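Local coordinates for mRNA export protein (Chaetomium thermophilum, PDB 4WPM) that probably takes part in exporting mRNA from the nucleus to the cytoplasm, and is represented here by its RNA recognition motif domain, at residues Leu25-Ser30 with Phe85-Ala90; Tyr66-Val71 with Thr97-Pro102. One frame throughout, in Å; residues are numbered along the deposited sequence.

Overall arrangement
Interactions 1 and 2 fasten two loops to the same antiparallel sheet of the RNA recognition motif, on opposite sides of the chain's centre and with their own centres about 18 Å apart. In interaction 1 the loop after strand 20-25 meets the hairpin that leads into strand 90-97. In interaction 2 the segment following strand 90-97 crosses strand 66-71. The four segments alternate along the chain. The two contacts touch where L27 CD2 packs 3.5 Å from V67 CG2, and where L25 CD1 lies 3.9 Å from Y66 CE1. Sulfate ions, probably from the crystallisation liquor, sit near both: one about 4 Å from the A90 side chain, another held by T97 and N98.

Interaction 1 (Leu25-Ser30 with Phe85-Ala90); sequences LGLKNS and FTYAGA
Y87 and L27 lie side by side, pointing the same way, with L27 CD1 at the edge of the Y87 ring, near its plane, and 4.0 Å from Y87 CE2. CG of Y87, anti to the backbone N (chi1 168°), sets the side chain off alongside that of L27. Y87 O lies 3.5 Å from S30 CB, while it also accepts from A90 N across the type I' turn that closes the hairpin. A88 follows, its CB 3.8 Å from S30 CB and toward the rim of one face of the Y87 ring. G89, at positive phi, carries the chain round to A90, which points its methyl toward the 25-30 loop. A90 CB presses 3.2 Å from G26 O, sits 3.5 Å from S30 N and 3.6 Å from S30 CB, and meets the CB of N29. Mostly loop backbone surrounds it, besides those two CB atoms: G26 has a phi of 118° and backbone angles that call for glycine, and L27-S30 forms a type I turn. L27 O is gripped twice, by S30 N and by S30 OG at 2.9 Å. No hydrogen bond joins the two segments, so the join here is packing, though A88 and K31 pair through their backbones next door. This is the loop between the first strand and first helix of the RRM, seated on the hairpin entering its last strand. Helix 40-51 borders the buried side, where S42 bonds the Y87 hydroxyl, the F46 ring meets that of Y87, and L43 touches both L27 and Y87.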
ATOM      1  N   LEU A  25       0.865   5.868   3.750  1.00 15.14           N
ATOM      2  CA  LEU A  25      -0.048   5.589   2.648  1.00 14.49           C
ATOM      3  C   LEU A  25      -0.830   6.842   2.269  1.00 16.98           C
ATOM      4  O   LEU A  25      -1.214   7.621   3.141  1.00 17.40           O
ATOM      5  CB  LEU A  25      -1.010   4.464   3.032  1.00 13.21           C
ATOM      6  CG  LEU A  25      -1.880   3.856   1.931  1.00 12.29           C
ATOM      7  CD1 LEU A  25      -1.039   3.255   0.812  1.00 13.21           C
ATOM      8  CD2 LEU A  25      -2.805   2.811   2.533  1.00 12.18           C
ATOM      9  N   GLY A  26      -1.064   7.029   0.972  1.00 19.06           N
ATOM     10  CA  GLY A  26      -1.893   8.122   0.488  1.00 23.47           C
ATOM     11  C   GLY A  26      -1.174   9.125  -0.398  1.00 29.62           C
ATOM     12  O   GLY A  26      -1.795  10.059  -0.906  1.00 44.76           O
ATOM     13  N   LEU A  27       0.129   8.943  -0.587  1.00 22.17           N
ATOM     14  CA  LEU A  27       0.904   9.855  -1.424  1.00 18.15           C
ATOM     15  C   LEU A  27       0.497   9.720  -2.887  1.00 18.40           C
ATOM     16  O   LEU A  27       0.503  10.698  -3.634  1.00 13.11           O
ATOM     17  CB  LEU A  27       2.405   9.594  -1.272  1.00 14.93           C
ATOM     18  CG  LEU A  27       3.325  10.542  -2.049  1.00 15.04           C
ATOM     19  CD1 LEU A  27       3.179  11.976  -1.558  1.00 13.01           C
ATOM     20  CD2 LEU A  27       4.774  10.092  -1.954  1.00 16.20           C
ATOM     21  N   LYS A  28       0.145   8.503  -3.287  1.00 26.04           N
ATOM     22  CA  LYS A  28      -0.247   8.224  -4.664  1.00 33.75           C
ATOM     23  C   LYS A  28      -1.533   8.956  -5.030  1.00 29.41           C
ATOM     24  O   LYS A  28      -1.723   9.362  -6.177  1.00 29.50           O
ATOM     25  CB  LYS A  28      -0.431   6.718  -4.863  1.00 46.75           C
ATOM     26  CG  LYS A  28      -0.432   6.270  -6.315  1.00 57.99           C
ATOM     27  CD  LYS A  28      -0.935   4.841  -6.438  1.00 63.46           C
ATOM     28  CE  LYS A  28      -0.618   4.244  -7.797  1.00 66.50           C
ATOM     29  NZ  LYS A  28      -1.222   2.893  -7.959  1.00 67.44           N
ATOM     30  N   ASN A  29      -2.413   9.120  -4.047  1.00 23.74           N
ATOM     31  CA  ASN A  29      -3.685   9.799  -4.255  1.00 19.50           C
ATOM     32  C   ASN A  29      -3.540  11.318  -4.234  1.00 17.24           C
ATOM     33  O   ASN A  29      -4.478  12.044  -4.565  1.00 17.53           O
ATOM     34  CB  ASN A  29      -4.695   9.365  -3.191  1.00 20.46           C
ATOM     35  CG  ASN A  29      -4.770   7.860  -3.038  1.00 25.33           C
ATOM     36  OD1 ASN A  29      -4.659   7.331  -1.932  1.00 31.89           O
ATOM     37  ND2 ASN A  29      -4.959   7.159  -4.150  1.00 24.57           N
ATOM     38  N   SER A  30      -2.362  11.793  -3.842  1.00 14.94           N
ATOM     39  CA  SER A  30      -2.133  13.220  -3.663  1.00 16.94           C
ATOM     40  C   SER A  30      -1.706  13.900  -4.960  1.00 23.70           C
ATOM     41  O   SER A  30      -1.391  13.237  -5.949  1.00 22.86           O
ATOM     42  CB  SER A  30      -1.073  13.446  -2.586  1.00 15.27           C
ATOM     43  OG  SER A  30       0.226  13.499  -3.150  1.00 16.55           O
ATOM     44  N   PHE A  85      -4.010  13.087   8.745  1.00 20.91           N
ATOM     45  CA  PHE A  85      -3.951  14.438   8.197  1.00 23.54           C
ATOM     46  C   PHE A  85      -3.979  14.404   6.674  1.00 20.10           C
ATOM     47  O   PHE A  85      -3.636  13.394   6.061  1.00 18.25           O
ATOM     48  CB  PHE A  85      -2.697  15.166   8.684  1.00 33.34           C
ATOM     49  CG  PHE A  85      -2.857  15.815  10.031  1.00 45.71           C
ATOM     50  CD1 PHE A  85      -3.592  15.200  11.031  1.00 51.98           C
ATOM     51  CD2 PHE A  85      -2.267  17.038  10.298  1.00 49.71           C
ATOM     52  CE1 PHE A  85      -3.740  15.795  12.270  1.00 56.37           C
ATOM     53  CE2 PHE A  85      -2.410  17.638  11.534  1.00 53.41           C
ATOM     54  CZ  PHE A  85      -3.146  17.015  12.521  1.00 55.65           C
ATOM     55  N   THR A  86      -4.388  15.517   6.075  1.00 18.74           N
ATOM     56  CA  THR A  86      -4.460  15.634   4.625  1.00 17.94           C
ATOM     57  C   THR A  86      -3.231  16.357   4.081  1.00 16.98           C
ATOM     58  O   THR A  86      -2.883  17.444   4.548  1.00 14.08           O
ATOM     59  CB  THR A  86      -5.730  16.389   4.184  1.00 21.46           C
ATOM     60  OG1 THR A  86      -6.888  15.734   4.713  1.00 25.04           O
ATOM     61  CG2 THR A  86      -5.829  16.440   2.664  1.00 21.02           C
ATOM     62  N   TYR A  87      -2.576  15.744   3.100  1.00 13.85           N
ATOM     63  CA  TYR A  87      -1.442  16.359   2.418  1.00 13.50           C
ATOM     64  C   TYR A  87      -1.656  16.366   0.911  1.00 10.80           C
ATOM     65  O   TYR A  87      -1.870  15.318   0.300  1.00  9.38           O
ATOM     66  CB  TYR A  87      -0.141  15.628   2.749  1.00 16.36           C
ATOM     67  CG  TYR A  87       1.006  16.037   1.851  1.00 12.46           C
ATOM     68  CD1 TYR A  87       1.627  17.269   2.003  1.00 11.31           C
ATOM     69  CD2 TYR A  87       1.460  15.194   0.844  1.00 10.23           C
ATOM     70  CE1 TYR A  87       2.671  17.649   1.181  1.00 10.95           C
ATOM     71  CE2 TYR A  87       2.504  15.564   0.018  1.00  7.95           C
ATOM     72  CZ  TYR A  87       3.105  16.793   0.191  1.00 11.81           C
ATOM     73  OH  TYR A  87       4.144  17.169  -0.629  1.00 16.43           O
ATOM     74  N   ALA A  88      -1.583  17.556   0.324  1.00 10.65           N
ATOM     75  CA  ALA A  88      -1.741  17.732  -1.114  1.00 10.13           C
ATOM     76  C   ALA A  88      -3.049  17.113  -1.607  1.00  9.63           C
ATOM     77  O   ALA A  88      -3.115  16.570  -2.711  1.00 11.48           O
ATOM     78  CB  ALA A  88      -0.549  17.133  -1.852  1.00  9.39           C
ATOM     79  N   GLY A  89      -4.083  17.195  -0.775  1.00  8.10           N
ATOM     80  CA  GLY A  89      -5.409  16.738  -1.149  1.00 11.53           C
ATOM     81  C   GLY A  89      -5.646  15.251  -0.965  1.00 16.36           C
ATOM     82  O   GLY A  89      -6.586  14.698  -1.537  1.00 23.57           O
ATOM     83  N   ALA A  90      -4.797  14.599  -0.174  1.00 15.52           N
ATOM     84  CA  ALA A  90      -4.936  13.169   0.092  1.00 14.92           C
ATOM     85  C   ALA A  90      -4.743  12.863   1.574  1.00 14.61           C
ATOM     86  O   ALA A  90      -3.839  13.399   2.216  1.00 13.07           O
ATOM     87  CB  ALA A  90      -3.944  12.377  -0.743  1.00 12.84           C
TER

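Interaction 2 (Tyr66-Val71 with Thr97-Pro102); sequences YVWLKV and TNEPMP. With SO4 (sulfate ion), chain C.
P102 turns its CD-CG edge onto one face of the W68 indole, CD over its centre, a CH-pi contact with P102 CD 3.7 Å from the centroid of the six-membered ring and 17° off its normal. The same methylene lies 3.5 Å from W68 CD2. M101 completes this tight part: its chain, CG anti to the backbone N (chi1 -163°), bends at chi2 before CE packs 3.7 Å from W68 O and against W68 CB. M101 SD lies 4.0 Å from K70 CB; the exposed K70 chain crosses it at the margin. Towards T97 the packing thins out. E99 OE2 comes to the indole's edge, near its plane, at 3.6 Å from W68 CH2, with the carboxylate turned 79° from the ring. E99 OE1, the other oxygen, has a long, weak ion pair with K23 NZ. T97 only brushes the indole, through CG2. T97 OG1 accepts from E99 N at 3.0 Å, an ST turn, and donates to sulfate O4 at 2.7 Å; N98 N bonds sulfate O3 at 2.9 Å. The ion lies beyond T97 and N98, clear of the indole, where N98 is exposed. W68 stands on the sheet face turned away from the helices, the face canonical RRMs use for RNA, and here the segment after the last strand runs across it. Strand 66-71 is flanked by strand 59-63, whose I61 touches W68 and P102, and by strand 20-25, whose V21 and K23 touch W68. V67 and L69 face the other way, onto helix 40-51.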
ATOM      1  N   TYR A  66       3.218   2.753  -0.933  1.00 16.24           N
ATOM      2  CA  TYR A  66       3.720   3.145   0.378  1.00 18.99           C
ATOM      3  C   TYR A  66       4.996   3.974   0.306  1.00 16.25           C
ATOM      4  O   TYR A  66       5.791   3.840  -0.627  1.00 14.96           O
ATOM      5  CB  TYR A  66       3.990   1.905   1.234  1.00 14.02           C
ATOM      6  CG  TYR A  66       2.749   1.229   1.766  1.00 11.04           C
ATOM      7  CD1 TYR A  66       2.085   1.734   2.875  1.00  9.47           C
ATOM      8  CD2 TYR A  66       2.247   0.083   1.167  1.00  8.60           C
ATOM      9  CE1 TYR A  66       0.953   1.119   3.370  1.00 10.53           C
ATOM     10  CE2 TYR A  66       1.115  -0.540   1.655  1.00  9.52           C
ATOM     11  CZ  TYR A  66       0.471  -0.018   2.758  1.00 12.77           C
ATOM     12  OH  TYR A  66      -0.656  -0.632   3.250  1.00 16.05           O
ATOM     13  N   VAL A  67       5.172   4.832   1.306  1.00 14.61           N
ATOM     14  CA  VAL A  67       6.443   5.497   1.556  1.00 11.45           C
ATOM     15  C   VAL A  67       7.031   4.947   2.849  1.00 11.14           C
ATOM     16  O   VAL A  67       6.369   4.945   3.888  1.00  8.66           O
ATOM     17  CB  VAL A  67       6.286   7.029   1.662  1.00 11.54           C
ATOM     18  CG1 VAL A  67       7.605   7.686   2.069  1.00 13.76           C
ATOM     19  CG2 VAL A  67       5.784   7.608   0.353  1.00  8.77           C
ATOM     20  N   TRP A  68       8.274   4.481   2.779  1.00 14.45           N
ATOM     21  CA  TRP A  68       8.945   3.889   3.929  1.00 16.26           C
ATOM     22  C   TRP A  68       9.947   4.881   4.500  1.00 19.05           C
ATOM     23  O   TRP A  68      10.676   5.523   3.749  1.00 19.40           O
ATOM     24  CB  TRP A  68       9.654   2.590   3.538  1.00 15.77           C
ATOM     25  CG  TRP A  68       8.738   1.530   3.005  1.00 14.90           C
ATOM     26  CD1 TRP A  68       8.117   1.513   1.790  1.00 15.82           C
ATOM     27  CD2 TRP A  68       8.350   0.320   3.669  1.00 12.42           C
ATOM     28  NE1 TRP A  68       7.362   0.373   1.660  1.00 12.67           N
ATOM     29  CE2 TRP A  68       7.489  -0.376   2.799  1.00 12.10           C
ATOM     30  CE3 TRP A  68       8.647  -0.238   4.916  1.00 11.56           C
ATOM     31  CZ2 TRP A  68       6.920  -1.603   3.137  1.00 12.04           C
ATOM     32  CZ3 TRP A  68       8.080  -1.456   5.248  1.00 11.21           C
ATOM     33  CH2 TRP A  68       7.227  -2.125   4.362  1.00 11.18           C
ATOM     34  N   LEU A  69       9.966   5.014   5.823  1.00 22.49           N
ATOM     35  CA  LEU A  69      10.914   5.896   6.499  1.00 24.53           C
ATOM     36  C   LEU A  69      11.564   5.183   7.674  1.00 24.56           C
ATOM     37  O   LEU A  69      10.893   4.503   8.451  1.00 22.21           O
ATOM     38  CB  LEU A  69      10.224   7.172   6.983  1.00 21.43           C
ATOM     39  CG  LEU A  69       9.600   8.058   5.906  1.00 22.57           C
ATOM     40  CD1 LEU A  69       8.820   9.192   6.548  1.00 27.85           C
ATOM     41  CD2 LEU A  69      10.671   8.601   4.978  1.00 20.04           C
ATOM     42  N   LYS A  70      12.879   5.349   7.794  1.00 26.55           N
ATOM     43  CA  LYS A  70      13.630   4.812   8.918  1.00 30.63           C
ATOM     44  C   LYS A  70      14.020   5.955   9.857  1.00 29.61           C
ATOM     45  O   LYS A  70      14.765   6.855   9.469  1.00 29.67           O
ATOM     46  CB  LYS A  70      14.863   4.063   8.409  1.00 37.53           C
ATOM     47  CG  LYS A  70      15.255   2.853   9.236  1.00 45.76           C
ATOM     48  CD  LYS A  70      16.302   2.022   8.509  1.00 55.16           C
ATOM     49  CE  LYS A  70      16.559   0.698   9.209  1.00 63.37           C
ATOM     50  NZ  LYS A  70      17.873   0.110   8.830  1.00 69.86           N
ATOM     51  N   VAL A  71      13.507   5.914  11.084  1.00 30.16           N
ATOM     52  CA  VAL A  71      13.683   7.008  12.039  1.00 31.17           C
ATOM     53  C   VAL A  71      13.872   6.485  13.462  1.00 35.21           C
ATOM     54  O   VAL A  71      13.554   5.332  13.751  1.00 31.03           O
ATOM     55  CB  VAL A  71      12.473   7.969  12.019  1.00 31.33           C
ATOM     56  CG1 VAL A  71      12.303   8.589  10.638  1.00 31.33           C
ATOM     57  CG2 VAL A  71      11.198   7.243  12.441  1.00 29.74           C
ATOM     58  N   THR A  97       5.695  -0.244  11.880  1.00 29.55           N
ATOM     59  CA  THR A  97       5.703  -1.643  11.465  1.00 29.65           C
ATOM     60  C   THR A  97       7.031  -2.323  11.776  1.00 26.17           C
ATOM     61  O   THR A  97       8.077  -1.672  11.812  1.00 26.88           O
ATOM     62  CB  THR A  97       5.427  -1.780   9.955  1.00 32.52           C
ATOM     63  OG1 THR A  97       5.308  -3.165   9.608  1.00 30.15           O
ATOM     64  CG2 THR A  97       6.550  -1.145   9.138  1.00 30.77           C
ATOM     65  N   ASN A  98       6.979  -3.633  12.003  1.00 20.91           N
ATOM     66  CA  ASN A  98       8.189  -4.430  12.167  1.00 17.07           C
ATOM     67  C   ASN A  98       8.580  -5.110  10.857  1.00 17.60           C
ATOM     68  O   ASN A  98       9.488  -5.940  10.826  1.00 18.89           O
ATOM     69  CB  ASN A  98       8.004  -5.475  13.274  1.00 15.14           C
ATOM     70  CG  ASN A  98       6.798  -6.374  13.046  1.00 15.37           C
ATOM     71  OD1 ASN A  98       6.435  -6.683  11.911  1.00 18.07           O
ATOM     72  ND2 ASN A  98       6.176  -6.805  14.137  1.00 13.38           N
ATOM     73  N   GLU A  99       7.888  -4.754   9.778  1.00 18.26           N
ATOM     74  CA  GLU A  99       8.227  -5.261   8.454  1.00 23.33           C
ATOM     75  C   GLU A  99       9.620  -4.785   8.063  1.00 25.31           C
ATOM     76  O   GLU A  99       9.990  -3.650   8.363  1.00 26.95           O
ATOM     77  CB  GLU A  99       7.204  -4.796   7.416  1.00 28.40           C
ATOM     78  CG  GLU A  99       5.911  -5.588   7.405  1.00 31.52           C
ATOM     79  CD  GLU A  99       4.866  -4.973   6.493  1.00 32.56           C
ATOM     80  OE1 GLU A  99       3.779  -4.615   6.992  1.00 37.22           O
ATOM     81  OE2 GLU A  99       5.125  -4.859   5.277  1.00 30.19           O
ATOM     82  N   PRO A 100      10.404  -5.647   7.396  1.00 27.04           N
ATOM     83  CA  PRO A 100      11.718  -5.174   6.947  1.00 26.46           C
ATOM     84  C   PRO A 100      11.603  -4.132   5.841  1.00 28.99           C
ATOM     85  O   PRO A 100      10.746  -4.255   4.967  1.00 28.33           O
ATOM     86  CB  PRO A 100      12.394  -6.449   6.430  1.00 24.38           C
ATOM     87  CG  PRO A 100      11.268  -7.351   6.058  1.00 21.76           C
ATOM     88  CD  PRO A 100      10.161  -7.052   7.024  1.00 22.24           C
ATOM     89  N   MET A 101      12.459  -3.116   5.885  1.00 30.84           N
ATOM     90  CA  MET A 101      12.472  -2.090   4.851  1.00 31.51           C
ATOM     91  C   MET A 101      12.922  -2.698   3.525  1.00 30.28           C
ATOM     92  O   MET A 101      13.930  -3.403   3.484  1.00 31.13           O
ATOM     93  CB  MET A 101      13.393  -0.937   5.256  1.00 33.16           C
ATOM     94  CG  MET A 101      13.172   0.344   4.469  1.00 36.00           C
ATOM     95  SD  MET A 101      13.496   1.818   5.453  1.00 32.68           S
ATOM     96  CE  MET A 101      13.446   3.088   4.193  1.00 12.89           C
ATOM     97  N   PRO A 102      12.182  -2.434   2.435  1.00 29.69           N
ATOM     98  CA  PRO A 102      12.597  -3.025   1.159  1.00 32.17           C
ATOM     99  C   PRO A 102      13.805  -2.305   0.564  1.00 36.41           C
ATOM    100  O   PRO A 102      13.912  -1.085   0.683  1.00 33.68           O
ATOM    101  CB  PRO A 102      11.358  -2.862   0.276  1.00 30.97           C
ATOM    102  CG  PRO A 102      10.664  -1.674   0.819  1.00 29.18           C
ATOM    103  CD  PRO A 102      10.938  -1.653   2.301  1.00 28.65           C
TER
HETATM  104  S   SO4 C 301       2.885  -4.623  11.502  1.00 35.16           S
HETATM  105  O1  SO4 C 301       2.191  -5.905  11.585  1.00 33.13           O
HETATM  106  O2  SO4 C 301       2.279  -3.681  12.438  1.00 33.12           O
HETATM  107  O3  SO4 C 301       4.293  -4.811  11.841  1.00 34.86           O
HETATM  108  O4  SO4 C 301       2.779  -4.095  10.144  1.00 36.03           O